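Local structure of type-2Aa cytolytic delta-endotoxin (Bacillus thuringiensis serovar kyushuensis, 1CBY) at residues Thr144-Gln149 / Ala153-His158; Ala137-Thr142 / Leu187-Glu192; Leu40-Thr45 / Leu71-Asn76; Ile31-Pro36 / Asp235-Asn240. The protein kills the larvae of dipteran insects by making pores in the epithelial cell membrane of the midgut, and is seen here as the inactive dimeric protoxin. All blocks are in the same frame, centred on the assembly; numbering follows the deposited sequence.

Contact 1. Residues Thr144-Gln149 / Ala153-His158; sequences TNLDTQ and AWIFWH
Q149 and W154 meet through one nearly straight hydrogen bond: W154 NE1 donates to Q149 OE1 over 2.9 Å, with an N-H...O angle of 174°. The acceptor lies at the edge of the indole, in the ring plane, and the donor lies in the carbonyl plane of the amide, although amide and ring are turned 41° against each other. W154 carries its CG between backbone N and carbonyl carbon (chi1 60°), which sets the indole beside the amide. Alongside this bond, L146 divides its two methyls. CD2 packs on I155 CD1 at 4.0 Å, while CD1 reaches W157 CH2 at 3.8 Å, approaching that ring obliquely. L146, I155 and W157 all touch one another, with I155 CD1 over one face of the indole, toward its rim. The next shell fixes the Q149 amide. Its OE1 has Y169 OH as a second hydrogen-bond partner; its NE2 is bonded to G141 O and, weakly, to N145 O. These bonds probably hold the amide in its orientation. Further out, D147 makes a salt bridge to K140 of the second subunit, which ties the turn to the dimer interface. The arrangement is a 3-10 turn, 146-148, folded against strand 155-158, which pairs antiparallel with strand 165-175 in the sheet of the alpha/beta Cyt toxin fold.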
loop_
_atom_site.group_PDB
_atom_site.type_symbol
_atom_site.label_atom_id
_atom_site.label_comp_id
_atom_site.label_asym_id
_atom_site.label_seq_id
_atom_site.Cartn_x
_atom_site.Cartn_y
_atom_site.Cartn_z
ATOM N N THR A 144 -2.868 -2.772 -13.864
ATOM C CA THR A 144 -3.189 -4.151 -13.499
ATOM C C THR A 144 -3.889 -4.229 -12.146
ATOM O O THR A 144 -3.820 -3.298 -11.338
ATOM C CB THR A 144 -1.913 -5.074 -13.470
ATOM O OG1 THR A 144 -0.904 -4.504 -12.623
ATOM C CG2 THR A 144 -1.343 -5.266 -14.871
ATOM N N ASN A 145 -4.564 -5.349 -11.912
ATOM C CA ASN A 145 -5.289 -5.581 -10.671
ATOM C C ASN A 145 -6.354 -4.528 -10.417
ATOM O O ASN A 145 -6.664 -4.212 -9.267
ATOM C CB ASN A 145 -4.328 -5.672 -9.485
ATOM C CG ASN A 145 -3.536 -6.961 -9.480
ATOM O OD1 ASN A 145 -4.024 -8.009 -9.911
ATOM N ND2 ASN A 145 -2.305 -6.896 -8.992
ATOM N N LEU A 146 -6.939 -4.021 -11.498
ATOM C CA LEU A 146 -7.983 -3.013 -11.410
ATOM C C LEU A 146 -9.240 -3.618 -10.800
ATOM O O LEU A 146 -10.050 -2.914 -10.203
ATOM C CB LEU A 146 -8.283 -2.424 -12.785
ATOM C CG LEU A 146 -7.183 -1.533 -13.365
ATOM C CD1 LEU A 146 -7.630 -0.982 -14.710
ATOM C CD2 LEU A 146 -6.875 -0.398 -12.403
ATOM N N ASP A 147 -9.368 -4.936 -10.909
ATOM C CA ASP A 147 -10.511 -5.652 -10.351
ATOM C C ASP A 147 -10.579 -5.484 -8.831
ATOM O O ASP A 147 -11.658 -5.508 -8.240
ATOM C CB ASP A 147 -10.421 -7.141 -10.703
ATOM C CG ASP A 147 -9.192 -7.806 -10.121
ATOM O OD1 ASP A 147 -8.098 -7.221 -10.224
ATOM O OD2 ASP A 147 -9.316 -8.911 -9.556
ATOM N N THR A 148 -9.420 -5.298 -8.210
ATOM C CA THR A 148 -9.326 -5.130 -6.767
ATOM C C THR A 148 -9.410 -3.648 -6.405
ATOM O O THR A 148 -9.337 -3.281 -5.235
ATOM C CB THR A 148 -7.987 -5.701 -6.237
ATOM O OG1 THR A 148 -7.675 -6.925 -6.920
ATOM C CG2 THR A 148 -8.084 -6.000 -4.756
ATOM N N GLN A 149 -9.555 -2.796 -7.412
ATOM C CA GLN A 149 -9.629 -1.358 -7.180
ATOM C C GLN A 149 -10.945 -0.761 -7.658
ATOM O O GLN A 149 -11.067 0.463 -7.815
ATOM C CB GLN A 149 -8.488 -0.655 -7.897
ATOM C CG GLN A 149 -7.115 -1.115 -7.493
ATOM C CD GLN A 149 -6.055 -0.386 -8.268
ATOM O OE1 GLN A 149 -6.005 0.841 -8.258
ATOM N NE2 GLN A 149 -5.230 -1.131 -8.983
ATOM N N ALA A 153 -12.062 5.715 -4.868
ATOM C CA ALA A 153 -12.104 7.107 -5.314
ATOM C C ALA A 153 -11.048 7.586 -6.305
ATOM O O ALA A 153 -11.292 8.534 -7.053
ATOM C CB ALA A 153 -12.133 8.035 -4.110
ATOM N N TRP A 154 -9.873 6.962 -6.301
ATOM C CA TRP A 154 -8.797 7.381 -7.199
ATOM C C TRP A 154 -8.963 6.964 -8.654
ATOM O O TRP A 154 -8.170 7.368 -9.507
ATOM C CB TRP A 154 -7.426 6.944 -6.666
ATOM C CG TRP A 154 -7.253 5.471 -6.500
ATOM C CD1 TRP A 154 -6.908 4.575 -7.464
ATOM C CD2 TRP A 154 -7.402 4.722 -5.289
ATOM N NE1 TRP A 154 -6.833 3.312 -6.930
ATOM C CE2 TRP A 154 -7.131 3.374 -5.596
ATOM C CE3 TRP A 154 -7.734 5.061 -3.973
ATOM C CZ2 TRP A 154 -7.182 2.364 -4.638
ATOM C CZ3 TRP A 154 -7.783 4.057 -3.018
ATOM C CH2 TRP A 154 -7.510 2.722 -3.358
ATOM N N ILE A 155 -9.981 6.158 -8.942
ATOM C CA ILE A 155 -10.219 5.730 -10.316
ATOM C C ILE A 155 -11.638 6.043 -10.790
ATOM O O ILE A 155 -12.615 5.666 -10.149
ATOM C CB ILE A 155 -9.883 4.232 -10.529
ATOM C CG1 ILE A 155 -10.168 3.837 -11.981
ATOM C CG2 ILE A 155 -10.637 3.358 -9.534
ATOM C CD1 ILE A 155 -9.658 2.471 -12.349
ATOM N N PHE A 156 -11.732 6.752 -11.910
ATOM C CA PHE A 156 -13.014 7.135 -12.491
ATOM C C PHE A 156 -13.114 6.641 -13.927
ATOM O O PHE A 156 -12.397 7.127 -14.805
ATOM C CB PHE A 156 -13.167 8.659 -12.469
ATOM C CG PHE A 156 -14.450 9.153 -13.084
ATOM C CD1 PHE A 156 -15.671 8.920 -12.461
ATOM C CD2 PHE A 156 -14.433 9.865 -14.278
ATOM C CE1 PHE A 156 -16.852 9.392 -13.017
ATOM C CE2 PHE A 156 -15.610 10.340 -14.842
ATOM C CZ PHE A 156 -16.821 10.104 -14.210
ATOM N N TRP A 157 -14.009 5.687 -14.163
ATOM C CA TRP A 157 -14.206 5.136 -15.499
ATOM C C TRP A 157 -15.097 6.053 -16.328
ATOM O O TRP A 157 -15.747 6.952 -15.796
ATOM C CB TRP A 157 -14.858 3.755 -15.423
ATOM C CG TRP A 157 -14.178 2.789 -14.498
ATOM C CD1 TRP A 157 -14.397 2.649 -13.158
ATOM C CD2 TRP A 157 -13.218 1.779 -14.856
ATOM N NE1 TRP A 157 -13.648 1.612 -12.664
ATOM C CE2 TRP A 157 -12.915 1.061 -13.678
ATOM C CE3 TRP A 157 -12.595 1.410 -16.053
ATOM C CZ2 TRP A 157 -12.014 -0.008 -13.663
ATOM C CZ3 TRP A 157 -11.698 0.348 -16.038
ATOM C CH2 TRP A 157 -11.418 -0.349 -14.848
ATOM N N HIS A 158 -15.106 5.819 -17.635
ATOM C CA HIS A 158 -15.917 6.584 -18.570
ATOM C C HIS A 158 -15.714 6.058 -19.988
ATOM O O HIS A 158 -14.923 5.138 -20.204
ATOM C CB HIS A 158 -15.602 8.081 -18.491
ATOM C CG HIS A 158 -14.213 8.438 -18.918
ATOM N ND1 HIS A 158 -13.910 8.680 -20.236
ATOM C CD2 HIS A 158 -13.129 8.709 -18.151
ATOM C CE1 HIS A 158 -12.660 9.097 -20.243
ATOM N NE2 HIS A 158 -12.144 9.132 -19.006
#

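Contact 2. Residues Ala137-Thr142 / Leu187-Glu192; sequences ATIKGT and LPLAFE
Helix-on-sheet packing, as in the alpha/beta fold of the Cyt toxins, brings I139 and T142, in the segment 137-142 that carries the last part of helix 129-141, against L189 and F191 of strand 183-195. F191 takes both residues along one side of its ring. I139 CD1 comes to the ring edge, near its plane, 4.1 Å from F191 CE2, and T142 CG2 reaches F191 CD2 at 3.7 Å from an oblique direction. Both side chains cross the phenylalanine at about a right angle. I139 CD1 also lies 4.4 Å from L189 CD2, a looser touch. Within the strand, L189 CD1 stands over one face of the F191 ring, toward its rim, so the two strand residues form one apolar patch. T142 is oriented by a bond within its own segment: OG1 bonds back to T138 O at 3.1 Å, with the donor tilted 30° from the carbonyl plane. That choice of rotamer (chi1 -61°) puts CG2 anti to the backbone N and directs the methyl at the phenylalanine, while the buried hydroxyl is satisfied four residues back. I139 also packs on V111, L114 and I118 of helix 107-122. Strand 183-195 is itself an inner strand, bonded antiparallel to 165-175, where F191 pairs with Y169, and to 210-225, whose M217 lies against both L189 and F191.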
loop_
_atom_site.group_PDB
_atom_site.type_symbol
_atom_site.label_atom_id
_atom_site.label_comp_id
_atom_site.label_asym_id
_atom_site.label_seq_id
_atom_site.Cartn_x
_atom_site.Cartn_y
_atom_site.Cartn_z
ATOM N N ALA A 137 5.633 -0.303 -8.279
ATOM C CA ALA A 137 4.448 -1.036 -7.843
ATOM C C ALA A 137 3.191 -0.198 -8.115
ATOM O O ALA A 137 2.216 -0.693 -8.683
ATOM C CB ALA A 137 4.554 -1.365 -6.383
ATOM N N THR A 138 3.238 1.077 -7.744
ATOM C CA THR A 138 2.132 1.997 -7.959
ATOM C C THR A 138 1.802 2.126 -9.452
ATOM O O THR A 138 0.629 2.086 -9.840
ATOM C CB THR A 138 2.460 3.390 -7.368
ATOM O OG1 THR A 138 2.527 3.304 -5.938
ATOM C CG2 THR A 138 1.413 4.405 -7.750
ATOM N N ILE A 139 2.828 2.247 -10.290
ATOM C CA ILE A 139 2.614 2.375 -11.730
ATOM C C ILE A 139 1.945 1.119 -12.269
ATOM O O ILE A 139 0.975 1.204 -13.019
ATOM C CB ILE A 139 3.929 2.659 -12.495
ATOM C CG1 ILE A 139 4.559 3.951 -11.979
ATOM C CG2 ILE A 139 3.657 2.828 -13.987
ATOM C CD1 ILE A 139 3.611 5.127 -11.990
ATOM N N LYS A 140 2.425 -0.042 -11.841
ATOM C CA LYS A 140 1.845 -1.307 -12.273
ATOM C C LYS A 140 0.367 -1.359 -11.881
ATOM O O LYS A 140 -0.475 -1.824 -12.650
ATOM C CB LYS A 140 2.575 -2.487 -11.624
ATOM C CG LYS A 140 3.980 -2.743 -12.124
ATOM C CD LYS A 140 4.553 -3.970 -11.431
ATOM C CE LYS A 140 5.936 -4.332 -11.935
ATOM N NZ LYS A 140 6.460 -5.517 -11.199
ATOM N N GLY A 141 0.064 -0.862 -10.684
ATOM C CA GLY A 141 -1.299 -0.858 -10.180
ATOM C C GLY A 141 -2.235 0.048 -10.958
ATOM O O GLY A 141 -3.451 -0.041 -10.817
ATOM N N THR A 142 -1.666 0.932 -11.767
ATOM C CA THR A 142 -2.454 1.848 -12.575
ATOM C C THR A 142 -3.006 1.119 -13.802
ATOM O O THR A 142 -3.948 1.588 -14.437
ATOM C CB THR A 142 -1.590 3.054 -13.018
ATOM O OG1 THR A 142 -1.122 3.753 -11.857
ATOM C CG2 THR A 142 -2.383 4.014 -13.897
ATOM N N LEU A 187 4.476 15.156 -5.633
ATOM C CA LEU A 187 4.239 14.893 -7.044
ATOM C C LEU A 187 2.810 14.442 -7.365
ATOM O O LEU A 187 2.483 13.253 -7.255
ATOM C CB LEU A 187 5.233 13.834 -7.544
ATOM C CG LEU A 187 5.744 13.843 -8.994
ATOM C CD1 LEU A 187 6.591 12.606 -9.218
ATOM C CD2 LEU A 187 4.608 13.868 -9.997
ATOM N N PRO A 188 1.916 15.398 -7.670
ATOM C CA PRO A 188 0.528 15.067 -8.013
ATOM C C PRO A 188 0.579 14.492 -9.422
ATOM O O PRO A 188 0.954 15.191 -10.367
ATOM C CB PRO A 188 -0.156 16.439 -8.018
ATOM C CG PRO A 188 0.630 17.210 -7.033
ATOM C CD PRO A 188 2.044 16.839 -7.417
ATOM N N LEU A 189 0.230 13.221 -9.557
ATOM C CA LEU A 189 0.265 12.536 -10.845
ATOM C C LEU A 189 -1.106 11.993 -11.252
ATOM O O LEU A 189 -1.754 11.288 -10.482
ATOM C CB LEU A 189 1.264 11.380 -10.764
ATOM C CG LEU A 189 1.413 10.449 -11.964
ATOM C CD1 LEU A 189 2.113 11.180 -13.097
ATOM C CD2 LEU A 189 2.208 9.225 -11.546
ATOM N N ALA A 190 -1.536 12.294 -12.470
ATOM C CA ALA A 190 -2.824 11.811 -12.951
ATOM C C ALA A 190 -2.704 11.283 -14.369
ATOM O O ALA A 190 -2.158 11.949 -15.252
ATOM C CB ALA A 190 -3.860 12.914 -12.888
ATOM N N PHE A 191 -3.191 10.069 -14.571
ATOM C CA PHE A 191 -3.156 9.430 -15.873
ATOM C C PHE A 191 -4.552 9.366 -16.480
ATOM O O PHE A 191 -5.522 9.049 -15.791
ATOM C CB PHE A 191 -2.658 7.986 -15.748
ATOM C CG PHE A 191 -1.193 7.855 -15.463
ATOM C CD1 PHE A 191 -0.247 8.242 -16.410
ATOM C CD2 PHE A 191 -0.755 7.285 -14.273
ATOM C CE1 PHE A 191 1.114 8.057 -16.176
ATOM C CE2 PHE A 191 0.604 7.096 -14.030
ATOM C CZ PHE A 191 1.540 7.483 -14.985
ATOM N N GLU A 192 -4.652 9.679 -17.765
ATOM C CA GLU A 192 -5.915 9.568 -18.479
ATOM C C GLU A 192 -5.648 8.383 -19.392
ATOM O O GLU A 192 -4.896 8.499 -20.359
ATOM C CB GLU A 192 -6.205 10.819 -19.302
ATOM C CG GLU A 192 -6.511 12.052 -18.468
ATOM C CD GLU A 192 -7.042 13.212 -19.297
ATOM O OE1 GLU A 192 -7.320 13.017 -20.502
ATOM O OE2 GLU A 192 -7.190 14.320 -18.739
#

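Contact 3. Residues Leu40-Thr45 / Leu71-Asn76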
loop_
_atom_site.group_PDB
_atom_site.type_symbol
_atom_site.label_atom_id
_atom_site.label_comp_id
_atom_site.label_asym_id
_atom_site.label_seq_id
_atom_site.Cartn_x
_atom_site.Cartn_y
_atom_site.Cartn_z
ATOM N N LEU A 40 -13.080 15.113 1.145
ATOM C CA LEU A 40 -12.988 14.251 -0.021
ATOM C C LEU A 40 -11.544 13.938 -0.387
ATOM O O LEU A 40 -10.674 14.801 -0.295
ATOM C CB LEU A 40 -13.727 14.893 -1.199
ATOM C CG LEU A 40 -15.211 15.220 -0.958
ATOM C CD1 LEU A 40 -15.843 15.825 -2.199
ATOM C CD2 LEU A 40 -15.961 13.963 -0.564
ATOM N N ASP A 41 -11.292 12.689 -0.777
ATOM C CA ASP A 41 -9.950 12.248 -1.155
ATOM C C ASP A 41 -10.009 11.357 -2.396
ATOM O O ASP A 41 -10.435 10.207 -2.326
ATOM C CB ASP A 41 -9.307 11.477 0.005
ATOM C CG ASP A 41 -7.802 11.276 -0.170
ATOM O OD1 ASP A 41 -7.303 11.258 -1.315
ATOM O OD2 ASP A 41 -7.107 11.128 0.857
ATOM N N ASN A 42 -9.544 11.879 -3.523
ATOM C CA ASN A 42 -9.545 11.116 -4.768
ATOM C C ASN A 42 -8.125 10.834 -5.255
ATOM O O ASN A 42 -7.866 10.761 -6.458
ATOM C CB ASN A 42 -10.339 11.871 -5.838
ATOM C CG ASN A 42 -11.792 12.073 -5.445
ATOM O OD1 ASN A 42 -12.203 13.173 -5.085
ATOM N ND2 ASN A 42 -12.570 11.003 -5.497
ATOM N N PHE A 43 -7.216 10.637 -4.305
ATOM C CA PHE A 43 -5.813 10.376 -4.603
ATOM C C PHE A 43 -5.332 9.086 -3.967
ATOM O O PHE A 43 -5.687 8.780 -2.828
ATOM C CB PHE A 43 -4.927 11.509 -4.060
ATOM C CG PHE A 43 -4.657 12.605 -5.043
ATOM C CD1 PHE A 43 -3.976 12.345 -6.227
ATOM C CD2 PHE A 43 -5.074 13.905 -4.783
ATOM C CE1 PHE A 43 -3.712 13.366 -7.145
ATOM C CE2 PHE A 43 -4.817 14.934 -5.694
ATOM C CZ PHE A 43 -4.134 14.663 -6.877
ATOM N N ASN A 44 -4.572 8.307 -4.732
ATOM C CA ASN A 44 -3.960 7.088 -4.216
ATOM C C ASN A 44 -2.640 7.683 -3.700
ATOM O O ASN A 44 -1.777 8.110 -4.479
ATOM C CB ASN A 44 -3.707 6.081 -5.339
ATOM C CG ASN A 44 -3.436 4.670 -4.821
ATOM O OD1 ASN A 44 -3.378 3.724 -5.604
ATOM N ND2 ASN A 44 -3.272 4.521 -3.511
ATOM N N THR A 45 -2.538 7.796 -2.386
ATOM C CA THR A 45 -1.388 8.410 -1.754
ATOM C C THR A 45 -0.230 7.494 -1.339
ATOM O O THR A 45 -0.439 6.419 -0.767
ATOM C CB THR A 45 -1.867 9.225 -0.552
ATOM O OG1 THR A 45 -3.025 9.976 -0.932
ATOM C CG2 THR A 45 -0.805 10.189 -0.106
ATOM N N LEU A 71 -17.121 17.411 -10.320
ATOM C CA LEU A 71 -18.179 16.844 -11.147
ATOM C C LEU A 71 -17.724 15.813 -12.175
ATOM O O LEU A 71 -18.302 14.732 -12.260
ATOM C CB LEU A 71 -18.992 17.958 -11.816
ATOM C CG LEU A 71 -19.844 18.802 -10.859
ATOM C CD1 LEU A 71 -20.487 19.951 -11.608
ATOM C CD2 LEU A 71 -20.901 17.932 -10.196
ATOM N N ASN A 72 -16.708 16.142 -12.968
ATOM C CA ASN A 72 -16.217 15.202 -13.978
ATOM C C ASN A 72 -15.024 14.369 -13.532
ATOM O O ASN A 72 -14.537 13.530 -14.282
ATOM C CB ASN A 72 -15.927 15.892 -15.320
ATOM C CG ASN A 72 -15.437 17.313 -15.160
ATOM O OD1 ASN A 72 -16.113 18.146 -14.560
ATOM N ND2 ASN A 72 -14.271 17.609 -15.721
ATOM N N LEU A 73 -14.567 14.615 -12.309
ATOM C CA LEU A 73 -13.445 13.894 -11.709
ATOM C C LEU A 73 -12.124 13.858 -12.481
ATOM O O LEU A 73 -11.286 12.985 -12.253
ATOM C CB LEU A 73 -13.881 12.483 -11.306
ATOM C CG LEU A 73 -14.808 12.479 -10.088
ATOM C CD1 LEU A 73 -15.351 11.089 -9.822
ATOM C CD2 LEU A 73 -14.049 13.000 -8.876
ATOM N N ASN A 74 -11.915 14.840 -13.348
ATOM C CA ASN A 74 -10.685 14.911 -14.121
ATOM C C ASN A 74 -9.713 15.835 -13.412
ATOM O O ASN A 74 -10.125 16.791 -12.757
ATOM C CB ASN A 74 -10.956 15.440 -15.530
ATOM C CG ASN A 74 -9.744 15.319 -16.441
ATOM O OD1 ASN A 74 -9.059 14.295 -16.446
ATOM N ND2 ASN A 74 -9.477 16.358 -17.219
ATOM N N PHE A 75 -8.426 15.536 -13.522
ATOM C CA PHE A 75 -7.389 16.352 -12.905
ATOM C C PHE A 75 -7.210 17.564 -13.802
ATOM O O PHE A 75 -7.007 17.426 -15.009
ATOM C CB PHE A 75 -6.088 15.555 -12.832
ATOM C CG PHE A 75 -4.991 16.235 -12.067
ATOM C CD1 PHE A 75 -4.930 16.137 -10.682
ATOM C CD2 PHE A 75 -3.987 16.933 -12.737
ATOM C CE1 PHE A 75 -3.886 16.719 -9.972
ATOM C CE2 PHE A 75 -2.938 17.519 -12.039
ATOM C CZ PHE A 75 -2.884 17.412 -10.654
ATOM N N ASN A 76 -7.333 18.750 -13.226
ATOM C CA ASN A 76 -7.188 19.977 -13.991
ATOM C C ASN A 76 -5.792 20.544 -13.787
ATOM O O ASN A 76 -5.479 21.103 -12.732
ATOM C CB ASN A 76 -8.240 21.003 -13.569
ATOM C CG ASN A 76 -8.242 22.223 -14.457
ATOM O OD1 ASN A 76 -7.313 23.026 -14.428
ATOM N ND2 ASN A 76 -9.270 22.355 -15.276
#
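F43 and F75 form the closer half of this contact, meeting edge to edge: F43 CZ comes within 3.7 Å of F75 CE1 and 4.2 Å of F75 CD1, each ring touching near the plane of the other. Neither face is used between them, so this is not a stack. The side chains cross at about a right angle, and the F75 ring is brought to F43 by a torsion that sets its CG anti to the backbone N (chi1 -173°). Both residues are buried; F43 lies on N170 and L172 of strand 165-175, and F75 on P188 of strand 183-195. Two local motifs shape the chain on each side. D41 makes an Asx turn, its OD1 accepting from F43 N at 3.1 Å nearly along the C-O axis. In the loop 71-76, N76 is the N-cap of helix 77-84, its side chain capping a backbone N just past the segment. The other half of the contact is looser and nearer solvent. Here L73 CD2 stands 4.2 Å from N42 ND2, a bare touch between a methyl and an amide whose nitrogen is hydrogen-bonded to A153 O, and both residues are partly exposed. The second subunit flanks segment 40-45: its K29 forms a salt bridge to D41 OD2, and one of its strands pairs in parallel with N44 and T45.

Contact 4. Residues Ile31-Pro36 / Asp235-Asn240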
loop_
_atom_site.group_PDB
_atom_site.type_symbol
_atom_site.label_atom_id
_atom_site.label_comp_id
_atom_site.label_asym_id
_atom_site.label_seq_id
_atom_site.Cartn_x
_atom_site.Cartn_y
_atom_site.Cartn_z
ATOM N N ILE A 31 3.386 0.549 6.037
ATOM C CA ILE A 31 1.993 0.516 6.464
ATOM C C ILE A 31 1.008 1.028 5.422
ATOM O O ILE A 31 1.088 2.180 5.003
ATOM C CB ILE A 31 1.794 1.391 7.726
ATOM C CG1 ILE A 31 2.790 0.996 8.815
ATOM C CG2 ILE A 31 0.365 1.261 8.239
ATOM C CD1 ILE A 31 2.831 1.970 9.970
ATOM N N VAL A 32 0.086 0.175 4.993
ATOM C CA VAL A 32 -0.939 0.611 4.053
ATOM C C VAL A 32 -2.047 1.108 4.975
ATOM O O VAL A 32 -2.687 0.324 5.678
ATOM C CB VAL A 32 -1.464 -0.536 3.178
ATOM C CG1 VAL A 32 -2.438 0.009 2.146
ATOM C CG2 VAL A 32 -0.314 -1.234 2.492
ATOM N N LEU A 33 -2.193 2.424 5.037
ATOM C CA LEU A 33 -3.180 3.062 5.892
ATOM C C LEU A 33 -4.465 3.447 5.177
ATOM O O LEU A 33 -4.444 4.195 4.193
ATOM C CB LEU A 33 -2.590 4.334 6.502
ATOM C CG LEU A 33 -2.520 4.491 8.021
ATOM C CD1 LEU A 33 -2.242 5.954 8.326
ATOM C CD2 LEU A 33 -3.813 4.052 8.687
ATOM N N THR A 34 -5.580 2.940 5.684
ATOM C CA THR A 34 -6.888 3.278 5.152
ATOM C C THR A 34 -7.612 3.790 6.389
ATOM O O THR A 34 -7.956 3.024 7.290
ATOM C CB THR A 34 -7.604 2.074 4.545
ATOM O OG1 THR A 34 -6.741 1.445 3.591
ATOM C CG2 THR A 34 -8.867 2.530 3.827
ATOM N N VAL A 35 -7.744 5.106 6.463
ATOM C CA VAL A 35 -8.369 5.763 7.596
ATOM C C VAL A 35 -9.451 6.723 7.080
ATOM O O VAL A 35 -9.275 7.342 6.029
ATOM C CB VAL A 35 -7.284 6.541 8.394
ATOM C CG1 VAL A 35 -6.767 7.725 7.597
ATOM C CG2 VAL A 35 -7.813 6.993 9.703
ATOM N N PRO A 36 -10.615 6.792 7.762
ATOM C CA PRO A 36 -11.699 7.689 7.336
ATOM C C PRO A 36 -11.259 9.153 7.282
ATOM O O PRO A 36 -10.697 9.674 8.242
ATOM C CB PRO A 36 -12.794 7.435 8.381
ATOM C CG PRO A 36 -12.066 6.820 9.541
ATOM C CD PRO A 36 -11.056 5.944 8.881
ATOM N N ASP A 235 -5.472 15.432 15.549
ATOM C CA ASP A 235 -5.558 16.797 15.045
ATOM C C ASP A 235 -5.088 16.813 13.603
ATOM O O ASP A 235 -5.677 17.483 12.755
ATOM C CB ASP A 235 -4.674 17.742 15.870
ATOM C CG ASP A 235 -5.192 17.964 17.285
ATOM O OD1 ASP A 235 -6.043 17.178 17.764
ATOM O OD2 ASP A 235 -4.732 18.934 17.929
ATOM N N ILE A 236 -4.044 16.042 13.325
ATOM C CA ILE A 236 -3.489 15.971 11.980
ATOM C C ILE A 236 -4.527 15.490 10.966
ATOM O O ILE A 236 -4.745 16.137 9.945
ATOM C CB ILE A 236 -2.218 15.070 11.937
ATOM C CG1 ILE A 236 -1.100 15.711 12.768
ATOM C CG2 ILE A 236 -1.747 14.865 10.502
ATOM C CD1 ILE A 236 0.185 14.926 12.793
ATOM N N PHE A 237 -5.213 14.397 11.275
ATOM C CA PHE A 237 -6.211 13.864 10.357
ATOM C C PHE A 237 -7.544 14.611 10.321
ATOM O O PHE A 237 -8.432 14.256 9.548
ATOM C CB PHE A 237 -6.409 12.368 10.601
ATOM C CG PHE A 237 -5.209 11.540 10.231
ATOM C CD1 PHE A 237 -4.192 11.310 11.152
ATOM C CD2 PHE A 237 -5.074 11.023 8.947
ATOM C CE1 PHE A 237 -3.056 10.580 10.797
ATOM C CE2 PHE A 237 -3.941 10.293 8.585
ATOM C CZ PHE A 237 -2.933 10.072 9.511
ATOM N N ASN A 238 -7.689 15.642 11.145
ATOM C CA ASN A 238 -8.916 16.443 11.163
ATOM C C ASN A 238 -8.840 17.573 10.145
ATOM O O ASN A 238 -9.845 18.223 9.852
ATOM C CB ASN A 238 -9.166 17.046 12.547
ATOM C CG ASN A 238 -9.898 16.104 13.487
ATOM O OD1 ASN A 238 -10.179 16.460 14.630
ATOM N ND2 ASN A 238 -10.216 14.902 13.016
ATOM N N VAL A 239 -7.638 17.833 9.641
ATOM C CA VAL A 239 -7.428 18.895 8.663
ATOM C C VAL A 239 -8.236 18.598 7.400
ATOM O O VAL A 239 -8.272 17.462 6.928
ATOM C CB VAL A 239 -5.919 19.045 8.314
ATOM C CG1 VAL A 239 -5.713 20.125 7.261
ATOM C CG2 VAL A 239 -5.113 19.375 9.571
ATOM N N ASN A 240 -8.900 19.615 6.867
ATOM C CA ASN A 240 -9.707 19.442 5.664
ATOM C C ASN A 240 -8.983 19.988 4.448
ATOM O O ASN A 240 -7.818 20.363 4.541
ATOM C CB ASN A 240 -11.080 20.107 5.826
ATOM C CG ASN A 240 -10.999 21.594 6.157
ATOM O OD1 ASN A 240 -12.003 22.193 6.525
ATOM N ND2 ASN A 240 -9.820 22.191 6.033
#
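V35 turns its CG1 into the position between backbone N and carbonyl carbon (chi1 69°), while F237 swings its ring out from the helix with CG anti to the carbonyl carbon (chi1 -68°), and the two meet. V35 CG1 settles beside one bond of the ring, 3.9 Å from both F237 CE2 and F237 CD2. Two residues earlier on the same side of the strand, L33 CD1 approaches F237 CZ at 4.3 Å. Both methyls come obliquely to the ring, and the contact is wholly apolar. It joins strand 28-36, in the N-terminal arm of the protoxin, to the short helix 233-237 near the C-terminus. Both segments lie outside the stretch between the processing stops at S38 and S228, so the contact probably belongs to the protoxin alone. F237 O is hydrogen-bonded to the hydroxyl of S38, and the two side chains are about 6 Å apart. The strand pairs antiparallel with a strand of the second subunit, as part of the intertwined arms of the dimer; V49 of that subunit packs on V35, and its P51 on F237. L58 of helix 54-63 also lies on the phenylalanine.

How the contacts relate
Contacts 1, 2 and 3 reach the same sheet and touch one another, whereas contact 4 stands apart at the dimer arms. The centres of contacts 1 and 2 are about 11 Å apart, joined by a probable hydrogen bond from Q149 NE2 to G141 O, 2.8 Å. Contact 3 lies about 13 Å from each of them: A153 O of contact 1 is 3.2 Å from N42 ND2, a probable hydrogen bond, F156 leans on L73, and A190 of contact 2 backs onto F75. Contact 4, centred about 17 Å from contact 3 and about 21 Å from contacts 1 and 2, adjoins contact 3 along the chain through the S38 processing stop. All four contacts touch the second subunit.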